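Local coordinates for SusD homolog (Bacteroides thetaiotaomicron VPI-5482, PDB 3IHV), which probably binds glycans at the outer membrane, as members of the SusD family do, and so would help the bacterium take up sugars, at residues E18-V23 with T114-E119; A222-A227 with A405-E410; V305-L310 with Q484-E489; V316-R321 with R459-S464; D332-L337 with D344-A349. One frame throughout, in Å; residues are numbered along the deposited sequence.

Overall arrangement
From the N terminus, contact 1 closes first. It joins helices 17-29 and 107-135 and finishes before the other contacts begin. Contact 2 opens at helix 219-232 and closes at helix 397-412. Contacts 3 and 4 open within that span but close after it, so both cross contact 2. Contact 3 joins helices 306-313 and 479-493. Contact 4 lies within its span and ties the 316-321 segment to helix 448-463. Contact 5, between strand 335-337 and helix 346-354, is a short local closure within all three. Contacts 3 and 4 touch through Phe308, which packs on Ser460 and Tyr461. Contacts 2 and 4 touch where Glu406 meets Arg459.

Contact 1 (E18-V23 with T114-E119); sequences EEAKDV and TLYIAE
Tyr116 joins helix 107-135 to Ala20 and Lys21 of helix 17-29, in the helical part of the SusD fold, whose families belong to the TPR clan. Along the second segment, Tyr116 is the first residue to reach the other helix, and it carries the whole contact. Its CG stands anti to the carbonyl carbon (chi1 -55°), which swings the ring across to the other helix. The nearest CA atoms, of Lys21 and Tyr116, are 7.1 Å apart, and the ring lies between the helices. Ala20 CB comes in at the ring edge, 4.2 Å from Tyr116 CD2. Lys21 CB approaches at a slant, 3.8 Å from Tyr116 CE2. It is also 3.9 Å from Tyr116 OH when measured from Lys21 CB. Tyr116 is buried; Phe94 and Leu24 also touch it.

Glu119 ends the segment as a buried acid with its partners in place: Tyr28 bonds one oxygen, and Arg186 and Arg192 form salt bridges to the other. Tyr28 lies on helix 17-29, so its bond is a further link between the same two helices. No hydrogen bond joins the two segments themselves. The aliphatic part of Lys21 runs past the phenol before the chain bends at chi3 (80°) and carries the ammonium off from the ring. Lys21 CD passes 4.0 Å from Tyr116 OH.

Contact 2 (A222-A227 with A405-E410); sequences AAAKTA and AEALNE
Ala223 and Ala224 face Ala407 and Leu408 where helix 219-232 crosses helix 397-412. This is close helix-to-helix packing through alanines, in the helical SusD fold. The axes of the two short segments come within 8.1 Å, and their directions are 135° apart. Three of the four touching side chains are single methyl groups, which lets the backbones come close: CA of Ala224 lies 5.3 Å from CA of Ala407.

The methyls of Ala223, Ala224 and Ala407 all point toward the opposite helix. Ala407 CB meets Ala223 CB at 3.7 Å. Ala407 CB also lies over the backbone between the two facing alanines, 3.8 Å from Ala224 N. Leu408 starts off beside the interface, but its end bends in. With CG anti to the carbonyl carbon (chi1 -76°), Leu408 CD2 comes to 3.9 Å from Ala224 CB. All four residues are buried. Trp220 touches Ala407, and Trp411 touches Ala224, so each helix also lends a tryptophan to the join.

Thr226 takes no part here and packs on Thr203 and Tyr206 of helix 195-210. Its hydroxyl bonds back within its own helix: Thr226 OG1 donates to Ala222 O at 2.7 Å, on the face of the carbonyl opposite to Thr226 N.

Contact 3 (V305-L310 with Q484-E489); sequences VHTFVL and QATAKE
Val305 and Thr307 meet Thr486 and Glu489 through methyl groups. Val305 CG1 lies 3.7 Å from Thr486 CG2, the two side chains passing at a slant. Thr307 CG2 rests against the backbone of the other helix, 3.6 Å from Glu489 O. Thr307 CG2 is also 4.0 Å from Glu489 CB. The other branch of this threonine is more distant, with Thr307 OG1 4.3 Å from Thr486 CG2. No hydrogen bond crosses the contact.

Thr486 has CG2 anti to its backbone N, which brings the methyl to Val305. Its hydroxyl is turned back along the helix (chi1 -58°) and bonds to Thr482 O, so the polar branch is satisfied one turn earlier. Val305 and Thr486 are both buried, and their methyls form the inner part of the contact. Glu489 is exposed, so this side borders solvent.

Further out, Leu490 touches both Val305 and Thr307. Val305 is the N-cap residue of helix 306-313 and is held by backbone hydrogen bonds to Ile51. Helix 479-493 runs on to Gly491 and Tyr492, which with Trp494 bind a sodium ion. The contact sets helix 479-493 against the start of helix 306-313, just where that helix leaves strand 302-304, the antiparallel partner of strand 52-54.

Contact 4 (V316-R321 with R459-S464); sequences VSDIRR and RSYELS
Arg320 NH1 donates to Glu462 OE1 at 2.8 Å with an N-H...O angle of 160°. The same nitrogen also forms a salt bridge with Glu458, so two acids of helix 448-463 grip it. Glu462 OE1 lies in the guanidinium plane and uses its anti lone pair. The carboxylate itself is turned 46° from that plane.

Asp318 holds the other edge of the guanidinium. Arg320 NE donates to Asp318 OD1 at 3.0 Å and Arg320 NH2 to Asp318 OD2 at 2.9 Å, a side-on grip. Asp318 OD1 also takes the backbone N of Arg320 at 2.9 Å. This second bond caps the turn leading into helix 320-324. Asp318, Arg320 and Glu462 thus form a buried salt-bridge network, which ties this loop and helix start to helix 448-463 within the SusD family region. With acids along its edges, the guanidinium is fixed in rotation and probably stays charged.

Tyr461 CB lies over one face of the guanidinium, near the rim, 3.7 Å from Arg320 NH2. The tyrosine ring does not stack on it. Arg320 CD also lies 3.7 Å from Tyr461 O. Glu462 folds back at chi2 (59°), which brings its end toward Arg320. Its second oxygen, OE2, forms salt bridges with Arg396 and Arg429.

Contact 5 (D332-L337 with D344-A349); sequences DTKKSL and DTDESA
Lys334 and Asp346 bring opposite charges near each other without closing a salt bridge. Lys334 NZ stops 4.1 Å from Asp346 OD1, with the two side chains slanting past one another. Both residues are exposed, so the attraction is probably weak and screened by water. The lysine takes an unusual path. Its CG sits between the backbone N and the carbonyl carbon (chi1 64°), and the chain bends again at chi3 and chi4. Asp346 leaves its helix beside the contact, and its carboxylate reaches back toward the lysine.

The apolar half of the contact is tighter. Leu337 points toward the helix and sets CD1 3.8 Å from Ala349 CB. Leu337 CD1 is also 3.8 Å from Ala349 C, so it lies against the backbone as well. Ala349 is buried and also touches Ala340 of the connecting loop. On the strand side, Leu337 touches Asn327 of strand 325-330.

The start of the helix is firmly set. Ser348 OG donates to Asp344 OD1 at 2.6 Å, an extra hold on that hydroxyl. Ser348 N donates to Thr345 OG1 at 3.1 Å, and Thr345 N donates to Ser348 OG at 2.9 Å. The reciprocal Thr345 and Ser348 bonds form a capping box at the N terminus of helix 346-354, which a short loop connects to edge strand 335-337 of a small antiparallel sheet, and which packs on that strand through Leu337 and Ala349.

Contact 1 (E18-V23 with T114-E119)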
# COMPACT_ATOMS: atom_id res chain seq x y z
N GLU A 18 -26.88 5.42 -14.11
CA GLU A 18 -25.76 6.02 -14.86
C GLU A 18 -25.29 7.33 -14.19
O GLU A 18 -24.09 7.55 -14.05
CB GLU A 18 -26.15 6.26 -16.32
CG GLU A 18 -25.04 6.85 -17.16
CD GLU A 18 -25.49 7.20 -18.57
OE1 GLU A 18 -26.48 6.60 -19.09
OE2 GLU A 18 -24.85 8.10 -19.17
N GLU A 19 -26.22 8.15 -13.73
CA GLU A 19 -25.88 9.39 -13.01
C GLU A 19 -25.26 9.07 -11.67
O GLU A 19 -24.30 9.72 -11.26
CB GLU A 19 -27.09 10.29 -12.83
CG GLU A 19 -27.61 10.82 -14.15
CD GLU A 19 -28.77 11.75 -14.00
OE1 GLU A 19 -29.17 12.12 -12.87
OE2 GLU A 19 -29.29 12.13 -15.06
N ALA A 20 -25.78 8.05 -10.99
CA ALA A 20 -25.24 7.63 -9.70
C ALA A 20 -23.80 7.17 -9.88
O ALA A 20 -22.93 7.44 -9.02
CB ALA A 20 -26.09 6.50 -9.07
N LYS A 21 -23.55 6.45 -10.98
CA LYS A 21 -22.24 5.92 -11.26
C LYS A 21 -21.22 7.06 -11.35
O LYS A 21 -20.12 6.96 -10.83
CB LYS A 21 -22.25 5.13 -12.58
CG LYS A 21 -20.91 4.45 -12.82
CD LYS A 21 -20.76 3.71 -14.12
CE LYS A 21 -20.46 4.62 -15.27
NZ LYS A 21 -19.75 3.82 -16.32
N ASP A 22 -21.59 8.13 -12.04
CA ASP A 22 -20.72 9.30 -12.20
C ASP A 22 -20.28 9.83 -10.83
O ASP A 22 -19.09 10.14 -10.61
CB ASP A 22 -21.47 10.37 -13.04
CG ASP A 22 -20.64 11.62 -13.33
OD1 ASP A 22 -19.42 11.52 -13.60
OD2 ASP A 22 -21.23 12.73 -13.34
N VAL A 23 -21.23 9.93 -9.89
CA VAL A 23 -20.93 10.44 -8.52
C VAL A 23 -20.05 9.44 -7.77
O VAL A 23 -19.09 9.81 -7.08
CB VAL A 23 -22.20 10.75 -7.73
CG1 VAL A 23 -21.83 11.22 -6.32
CG2 VAL A 23 -23.11 11.79 -8.50
N THR A 114 -27.40 -1.02 -5.64
CA THR A 114 -26.91 -1.75 -4.48
C THR A 114 -25.41 -2.04 -4.61
O THR A 114 -24.66 -1.96 -3.65
CB THR A 114 -27.70 -3.05 -4.18
OG1 THR A 114 -27.54 -4.01 -5.25
CG2 THR A 114 -29.18 -2.72 -3.96
N LEU A 115 -24.98 -2.37 -5.82
CA LEU A 115 -23.55 -2.58 -6.05
C LEU A 115 -22.78 -1.28 -5.76
O LEU A 115 -21.74 -1.30 -5.10
CB LEU A 115 -23.28 -3.06 -7.48
CG LEU A 115 -23.93 -4.35 -7.93
CD1 LEU A 115 -23.27 -4.85 -9.24
CD2 LEU A 115 -23.86 -5.42 -6.83
N TYR A 116 -23.30 -0.16 -6.24
CA TYR A 116 -22.65 1.12 -6.03
C TYR A 116 -22.61 1.52 -4.57
O TYR A 116 -21.61 2.11 -4.13
CB TYR A 116 -23.28 2.25 -6.89
CG TYR A 116 -23.34 2.01 -8.38
CD1 TYR A 116 -22.56 1.06 -9.01
CD2 TYR A 116 -24.18 2.78 -9.16
CE1 TYR A 116 -22.67 0.87 -10.37
CE2 TYR A 116 -24.25 2.62 -10.50
CZ TYR A 116 -23.50 1.67 -11.11
OH TYR A 116 -23.63 1.52 -12.47
N ILE A 117 -23.67 1.18 -3.81
CA ILE A 117 -23.71 1.39 -2.37
C ILE A 117 -22.59 0.59 -1.75
O ILE A 117 -21.85 1.09 -0.89
CB ILE A 117 -25.10 1.00 -1.77
CG1 ILE A 117 -26.15 2.05 -2.17
CG2 ILE A 117 -25.01 0.86 -0.22
CD1 ILE A 117 -27.63 1.59 -2.01
N ALA A 118 -22.45 -0.66 -2.19
CA ALA A 118 -21.41 -1.53 -1.67
C ALA A 118 -20.01 -0.97 -1.95
O ALA A 118 -19.11 -1.04 -1.09
CB ALA A 118 -21.56 -2.97 -2.28
N GLU A 119 -19.79 -0.48 -3.16
CA GLU A 119 -18.50 0.14 -3.56
C GLU A 119 -18.19 1.36 -2.73
O GLU A 119 -17.06 1.51 -2.26
CB GLU A 119 -18.48 0.51 -5.05
CG GLU A 119 -18.55 -0.69 -5.97
CD GLU A 119 -18.51 -0.27 -7.42
OE1 GLU A 119 -17.52 0.41 -7.78
OE2 GLU A 119 -19.45 -0.61 -8.19

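Contact 2 (A222-A227 with A405-E410)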
# COMPACT_ATOMS: atom_id res chain seq x y z
N ALA A 222 -11.39 -14.16 13.03
CA ALA A 222 -12.22 -13.47 12.04
C ALA A 222 -11.45 -13.28 10.74
O ALA A 222 -11.97 -13.47 9.63
CB ALA A 222 -12.74 -12.12 12.59
N ALA A 223 -10.17 -12.89 10.85
CA ALA A 223 -9.33 -12.72 9.66
C ALA A 223 -9.23 -14.06 8.90
O ALA A 223 -9.38 -14.12 7.66
CB ALA A 223 -7.92 -12.25 10.09
N ALA A 224 -8.95 -15.12 9.63
CA ALA A 224 -8.80 -16.44 9.02
C ALA A 224 -10.10 -16.91 8.36
O ALA A 224 -10.06 -17.46 7.28
CB ALA A 224 -8.34 -17.47 10.07
N LYS A 225 -11.24 -16.73 9.04
CA LYS A 225 -12.53 -17.16 8.47
C LYS A 225 -12.90 -16.37 7.21
O LYS A 225 -13.46 -16.92 6.26
CB LYS A 225 -13.62 -17.09 9.52
CG LYS A 225 -13.43 -18.19 10.55
CD LYS A 225 -14.53 -18.25 11.58
CE LYS A 225 -14.37 -19.50 12.43
NZ LYS A 225 -15.46 -19.63 13.40
N THR A 226 -12.62 -15.08 7.23
CA THR A 226 -12.87 -14.22 6.09
C THR A 226 -11.99 -14.65 4.91
O THR A 226 -12.47 -14.83 3.79
CB THR A 226 -12.62 -12.77 6.46
OG1 THR A 226 -13.45 -12.45 7.57
CG2 THR A 226 -12.98 -11.84 5.28
N ALA A 227 -10.68 -14.78 5.15
CA ALA A 227 -9.77 -15.21 4.07
C ALA A 227 -10.17 -16.58 3.51
O ALA A 227 -10.09 -16.81 2.31
CB ALA A 227 -8.33 -15.26 4.53
N ALA A 405 -2.42 -17.40 6.17
CA ALA A 405 -1.46 -18.23 6.87
C ALA A 405 -1.13 -17.63 8.22
O ALA A 405 -1.12 -18.36 9.24
CB ALA A 405 -0.18 -18.39 6.06
N GLU A 406 -0.88 -16.33 8.24
CA GLU A 406 -0.53 -15.63 9.49
C GLU A 406 -1.64 -15.79 10.53
O GLU A 406 -1.42 -16.18 11.66
CB GLU A 406 -0.26 -14.14 9.22
CG GLU A 406 0.08 -13.34 10.46
CD GLU A 406 0.27 -11.87 10.20
OE1 GLU A 406 0.27 -11.43 9.00
OE2 GLU A 406 0.48 -11.17 11.21
N ALA A 407 -2.86 -15.49 10.12
CA ALA A 407 -4.01 -15.50 11.05
C ALA A 407 -4.34 -16.89 11.54
O ALA A 407 -4.66 -17.08 12.74
CB ALA A 407 -5.26 -14.85 10.39
N LEU A 408 -4.30 -17.89 10.65
CA LEU A 408 -4.51 -19.26 11.09
C LEU A 408 -3.51 -19.64 12.18
O LEU A 408 -3.87 -20.25 13.19
CB LEU A 408 -4.37 -20.24 9.93
CG LEU A 408 -5.56 -20.31 8.95
CD1 LEU A 408 -5.15 -21.07 7.69
CD2 LEU A 408 -6.72 -20.99 9.67
N ASN A 409 -2.24 -19.30 11.98
CA ASN A 409 -1.19 -19.66 12.94
C ASN A 409 -1.42 -18.95 14.25
O ASN A 409 -1.23 -19.54 15.30
CB ASN A 409 0.17 -19.31 12.34
CG ASN A 409 1.31 -19.66 13.25
OD1 ASN A 409 1.45 -20.80 13.67
ND2 ASN A 409 2.18 -18.69 13.50
N GLU A 410 -1.86 -17.69 14.19
CA GLU A 410 -2.12 -16.95 15.42
C GLU A 410 -3.32 -17.53 16.16
O GLU A 410 -3.28 -17.76 17.39
CB GLU A 410 -2.38 -15.48 15.11
CG GLU A 410 -1.24 -14.71 14.51
CD GLU A 410 -0.00 -14.58 15.41
OE1 GLU A 410 -0.11 -14.73 16.67
OE2 GLU A 410 1.08 -14.31 14.82

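Contact 3 (V305-L310 with Q484-E489)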
# COMPACT_ATOMS: atom_id res chain seq x y z
N VAL A 305 17.35 -1.06 1.85
CA VAL A 305 18.28 -1.31 2.95
C VAL A 305 19.17 -2.49 2.57
O VAL A 305 18.66 -3.58 2.27
CB VAL A 305 17.54 -1.50 4.27
CG1 VAL A 305 18.49 -1.91 5.42
CG2 VAL A 305 16.74 -0.19 4.65
N HIS A 306 20.49 -2.32 2.58
CA HIS A 306 21.33 -3.39 2.02
C HIS A 306 21.31 -4.72 2.76
O HIS A 306 21.46 -5.78 2.15
CB HIS A 306 22.76 -2.95 1.75
CG HIS A 306 23.40 -3.80 0.70
ND1 HIS A 306 22.97 -3.79 -0.60
CD2 HIS A 306 24.38 -4.74 0.78
CE1 HIS A 306 23.70 -4.65 -1.30
NE2 HIS A 306 24.56 -5.23 -0.49
N THR A 307 21.11 -4.69 4.08
CA THR A 307 21.00 -5.93 4.83
C THR A 307 19.81 -6.80 4.36
O THR A 307 19.88 -8.03 4.42
CB THR A 307 20.96 -5.65 6.30
OG1 THR A 307 20.09 -4.55 6.55
CG2 THR A 307 22.41 -5.26 6.83
N PHE A 308 18.74 -6.17 3.88
CA PHE A 308 17.63 -6.90 3.28
C PHE A 308 18.12 -7.63 2.03
O PHE A 308 17.83 -8.83 1.83
CB PHE A 308 16.48 -5.93 2.97
CG PHE A 308 15.28 -6.57 2.29
CD1 PHE A 308 14.67 -7.68 2.83
CD2 PHE A 308 14.70 -5.99 1.15
CE1 PHE A 308 13.56 -8.22 2.25
CE2 PHE A 308 13.59 -6.55 0.57
CZ PHE A 308 13.04 -7.66 1.12
N VAL A 309 18.85 -6.90 1.18
CA VAL A 309 19.47 -7.48 0.00
C VAL A 309 20.33 -8.68 0.38
O VAL A 309 20.23 -9.75 -0.25
CB VAL A 309 20.33 -6.48 -0.81
CG1 VAL A 309 21.09 -7.21 -1.96
CG2 VAL A 309 19.51 -5.31 -1.31
N LEU A 310 21.20 -8.52 1.39
CA LEU A 310 22.07 -9.62 1.78
C LEU A 310 21.27 -10.86 2.22
O LEU A 310 21.61 -11.99 1.82
CB LEU A 310 23.08 -9.17 2.84
CG LEU A 310 24.05 -8.08 2.39
CD1 LEU A 310 24.93 -7.62 3.58
CD2 LEU A 310 24.94 -8.48 1.20
N GLN A 484 15.89 -0.23 15.30
CA GLN A 484 17.10 -0.36 16.11
C GLN A 484 17.96 -1.53 15.67
O GLN A 484 19.17 -1.40 15.54
CB GLN A 484 16.69 -0.52 17.59
CG GLN A 484 16.18 0.79 18.18
CD GLN A 484 17.32 1.75 18.49
OE1 GLN A 484 18.25 1.40 19.20
NE2 GLN A 484 17.25 2.96 17.94
N ALA A 485 17.33 -2.65 15.36
CA ALA A 485 18.09 -3.84 14.97
C ALA A 485 18.70 -3.65 13.58
O ALA A 485 19.81 -4.13 13.31
CB ALA A 485 17.21 -5.08 15.01
N THR A 486 17.95 -2.98 12.71
CA THR A 486 18.43 -2.68 11.36
C THR A 486 19.69 -1.79 11.43
O THR A 486 20.67 -2.03 10.69
CB THR A 486 17.34 -2.07 10.49
OG1 THR A 486 16.24 -2.99 10.42
CG2 THR A 486 17.91 -1.79 9.07
N ALA A 487 19.66 -0.80 12.31
CA ALA A 487 20.82 0.07 12.52
C ALA A 487 22.06 -0.76 12.89
O ALA A 487 23.14 -0.58 12.30
CB ALA A 487 20.53 1.15 13.58
N LYS A 488 21.92 -1.68 13.84
CA LYS A 488 23.04 -2.55 14.24
C LYS A 488 23.54 -3.40 13.09
O LYS A 488 24.75 -3.47 12.84
CB LYS A 488 22.60 -3.53 15.33
CG LYS A 488 22.15 -2.87 16.55
CD LYS A 488 21.85 -3.83 17.69
CE LYS A 488 21.31 -3.03 18.91
NZ LYS A 488 20.74 -3.86 20.03
N GLU A 489 22.61 -4.01 12.37
CA GLU A 489 22.98 -4.90 11.27
C GLU A 489 23.71 -4.21 10.14
O GLU A 489 24.68 -4.75 9.62
CB GLU A 489 21.76 -5.67 10.77
CG GLU A 489 21.14 -6.64 11.82
CD GLU A 489 21.98 -7.90 12.07
OE1 GLU A 489 22.88 -8.23 11.27
OE2 GLU A 489 21.75 -8.54 13.12

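Contact 4 (V316-R321 with R459-S464)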
# COMPACT_ATOMS: atom_id res chain seq x y z
N VAL A 316 18.89 -18.19 -3.34
CA VAL A 316 19.27 -17.95 -4.71
C VAL A 316 18.17 -18.09 -5.75
O VAL A 316 18.02 -17.23 -6.62
CB VAL A 316 20.52 -18.83 -5.07
CG1 VAL A 316 20.83 -18.75 -6.55
CG2 VAL A 316 21.75 -18.35 -4.22
N SER A 317 17.39 -19.15 -5.64
CA SER A 317 16.39 -19.47 -6.65
C SER A 317 15.11 -18.66 -6.56
O SER A 317 14.24 -18.83 -7.39
CB SER A 317 16.08 -20.97 -6.60
OG SER A 317 17.27 -21.70 -6.83
N ASP A 318 14.99 -17.79 -5.57
CA ASP A 318 13.81 -16.92 -5.45
C ASP A 318 13.90 -15.86 -6.54
O ASP A 318 14.75 -14.94 -6.46
CB ASP A 318 13.81 -16.29 -4.06
CG ASP A 318 12.57 -15.50 -3.78
OD1 ASP A 318 11.91 -15.03 -4.74
OD2 ASP A 318 12.28 -15.32 -2.57
N ILE A 319 13.02 -15.97 -7.54
CA ILE A 319 13.06 -15.06 -8.69
C ILE A 319 12.53 -13.66 -8.38
O ILE A 319 12.70 -12.74 -9.17
CB ILE A 319 12.34 -15.65 -9.95
CG1 ILE A 319 10.82 -15.68 -9.78
CG2 ILE A 319 12.97 -17.02 -10.32
CD1 ILE A 319 10.06 -15.90 -11.09
N ARG A 320 11.89 -13.50 -7.23
CA ARG A 320 11.32 -12.22 -6.90
C ARG A 320 12.38 -11.22 -6.56
O ARG A 320 12.14 -10.04 -6.68
CB ARG A 320 10.40 -12.33 -5.72
CG ARG A 320 9.17 -13.19 -5.99
CD ARG A 320 8.40 -13.46 -4.73
NE ARG A 320 9.17 -14.30 -3.81
CZ ARG A 320 8.70 -14.81 -2.66
NH1 ARG A 320 7.46 -14.60 -2.28
NH2 ARG A 320 9.46 -15.55 -1.90
N ARG A 321 13.54 -11.69 -6.09
CA ARG A 321 14.61 -10.79 -5.63
C ARG A 321 15.05 -9.81 -6.73
O ARG A 321 14.96 -8.62 -6.55
CB ARG A 321 15.77 -11.58 -5.08
CG ARG A 321 16.96 -10.70 -4.53
CD ARG A 321 18.13 -11.54 -3.96
NE ARG A 321 18.55 -12.45 -5.01
CZ ARG A 321 18.23 -13.73 -5.12
NH1 ARG A 321 17.52 -14.38 -4.17
NH2 ARG A 321 18.62 -14.39 -6.19
N ARG A 459 6.38 -11.89 3.87
CA ARG A 459 5.76 -10.63 3.52
C ARG A 459 6.75 -9.64 2.92
O ARG A 459 6.41 -8.90 1.97
CB ARG A 459 5.00 -10.02 4.71
CG ARG A 459 3.77 -10.85 5.12
CD ARG A 459 2.97 -10.15 6.20
NE ARG A 459 2.31 -8.94 5.71
CZ ARG A 459 1.23 -8.93 4.93
NH1 ARG A 459 0.65 -10.07 4.50
NH2 ARG A 459 0.77 -7.77 4.51
N SER A 460 7.99 -9.63 3.45
CA SER A 460 9.01 -8.78 2.86
C SER A 460 9.38 -9.28 1.47
O SER A 460 9.47 -8.47 0.54
CB SER A 460 10.24 -8.66 3.77
OG SER A 460 11.04 -9.82 3.79
N TYR A 461 9.57 -10.59 1.29
CA TYR A 461 9.93 -11.15 -0.03
C TYR A 461 8.83 -11.04 -1.07
O TYR A 461 9.11 -10.84 -2.26
CB TYR A 461 10.41 -12.60 0.10
CG TYR A 461 11.68 -12.79 0.94
CD1 TYR A 461 12.60 -11.76 1.13
CD2 TYR A 461 12.03 -14.04 1.40
CE1 TYR A 461 13.77 -11.96 1.84
CE2 TYR A 461 13.22 -14.26 2.08
CZ TYR A 461 14.08 -13.22 2.30
OH TYR A 461 15.25 -13.45 2.98
N GLU A 462 7.57 -11.09 -0.61
CA GLU A 462 6.47 -11.03 -1.55
C GLU A 462 6.05 -9.62 -1.91
O GLU A 462 5.75 -9.31 -3.09
CB GLU A 462 5.26 -11.79 -1.00
CG GLU A 462 4.05 -11.79 -1.94
CD GLU A 462 4.32 -12.41 -3.32
OE1 GLU A 462 5.28 -13.24 -3.47
OE2 GLU A 462 3.59 -12.03 -4.27
N LEU A 463 6.01 -8.75 -0.90
CA LEU A 463 5.38 -7.44 -1.01
C LEU A 463 6.32 -6.23 -0.87
O LEU A 463 5.84 -5.11 -0.70
CB LEU A 463 4.31 -7.36 0.09
CG LEU A 463 3.26 -8.46 0.09
CD1 LEU A 463 2.50 -8.45 1.44
CD2 LEU A 463 2.31 -8.29 -1.05
N SER A 464 7.63 -6.44 -0.93
CA SER A 464 8.59 -5.38 -0.70
C SER A 464 8.25 -4.14 -1.48
O SER A 464 7.86 -4.24 -2.62
CB SER A 464 10.02 -5.84 -1.08
OG SER A 464 10.15 -6.20 -2.44

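Contact 5 (D332-L337 with D344-A349)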
# COMPACT_ATOMS: atom_id res chain seq x y z
N ASP A 332 22.13 8.33 -19.69
CA ASP A 332 21.67 8.72 -21.02
C ASP A 332 21.88 7.59 -22.07
O ASP A 332 21.09 7.45 -22.97
CB ASP A 332 22.37 9.99 -21.50
CG ASP A 332 21.92 11.24 -20.74
OD1 ASP A 332 21.18 11.12 -19.76
OD2 ASP A 332 22.33 12.35 -21.15
N THR A 333 22.93 6.79 -21.92
CA THR A 333 23.24 5.76 -22.91
C THR A 333 23.04 4.29 -22.52
O THR A 333 22.95 3.42 -23.41
CB THR A 333 24.69 5.89 -23.35
OG1 THR A 333 25.51 5.88 -22.18
CG2 THR A 333 24.91 7.18 -24.11
N LYS A 334 22.98 3.97 -21.22
CA LYS A 334 22.91 2.56 -20.83
C LYS A 334 22.38 2.28 -19.44
O LYS A 334 22.24 3.19 -18.61
CB LYS A 334 24.34 1.99 -20.90
CG LYS A 334 25.30 2.63 -19.89
CD LYS A 334 26.79 2.41 -20.23
CE LYS A 334 27.27 0.97 -20.09
NZ LYS A 334 27.41 0.49 -18.67
N LYS A 335 22.06 1.00 -19.22
CA LYS A 335 21.72 0.44 -17.92
C LYS A 335 23.07 0.18 -17.32
O LYS A 335 23.93 -0.48 -17.92
CB LYS A 335 20.96 -0.88 -18.08
CG LYS A 335 20.57 -1.60 -16.80
CD LYS A 335 19.65 -2.74 -17.22
CE LYS A 335 19.30 -3.70 -16.11
NZ LYS A 335 18.42 -4.80 -16.60
N SER A 336 23.29 0.73 -16.14
CA SER A 336 24.58 0.65 -15.49
C SER A 336 24.43 0.26 -14.04
O SER A 336 23.50 0.69 -13.37
CB SER A 336 25.23 2.03 -15.60
OG SER A 336 26.40 2.08 -14.84
N LEU A 337 25.35 -0.55 -13.53
CA LEU A 337 25.26 -0.95 -12.11
C LEU A 337 25.59 0.23 -11.22
O LEU A 337 26.50 0.99 -11.52
CB LEU A 337 26.23 -2.07 -11.79
CG LEU A 337 25.92 -3.39 -12.45
CD1 LEU A 337 27.14 -4.31 -12.28
CD2 LEU A 337 24.58 -4.00 -11.90
N ASP A 344 35.70 1.36 -13.59
CA ASP A 344 35.18 -0.00 -13.74
C ASP A 344 34.80 -0.44 -15.16
O ASP A 344 34.28 0.34 -15.96
CB ASP A 344 33.97 -0.22 -12.82
CG ASP A 344 34.37 -0.38 -11.37
OD1 ASP A 344 35.18 -1.29 -11.06
OD2 ASP A 344 33.84 0.38 -10.54
N THR A 345 35.08 -1.71 -15.44
CA THR A 345 34.63 -2.40 -16.63
C THR A 345 33.36 -3.10 -16.20
O THR A 345 33.00 -3.08 -15.02
CB THR A 345 35.66 -3.45 -17.09
OG1 THR A 345 35.93 -4.36 -16.02
CG2 THR A 345 36.99 -2.77 -17.54
N ASP A 346 32.65 -3.72 -17.14
CA ASP A 346 31.45 -4.47 -16.78
C ASP A 346 31.77 -5.62 -15.82
O ASP A 346 30.98 -5.88 -14.90
CB ASP A 346 30.75 -5.04 -18.04
CG ASP A 346 30.10 -3.94 -18.93
OD1 ASP A 346 29.88 -2.80 -18.45
OD2 ASP A 346 29.83 -4.23 -20.12
N GLU A 347 32.87 -6.30 -16.07
CA GLU A 347 33.32 -7.44 -15.25
C GLU A 347 33.73 -6.98 -13.82
O GLU A 347 33.32 -7.60 -12.85
CB GLU A 347 34.46 -8.22 -15.92
N SER A 348 34.47 -5.88 -13.71
CA SER A 348 34.88 -5.40 -12.38
C SER A 348 33.68 -4.94 -11.57
O SER A 348 33.58 -5.23 -10.37
CB SER A 348 35.98 -4.32 -12.46
OG SER A 348 35.51 -3.08 -12.96
N ALA A 349 32.73 -4.25 -12.23
CA ALA A 349 31.53 -3.79 -11.55
C ALA A 349 30.71 -4.98 -11.09
O ALA A 349 30.20 -5.01 -9.97
CB ALA A 349 30.71 -2.89 -12.48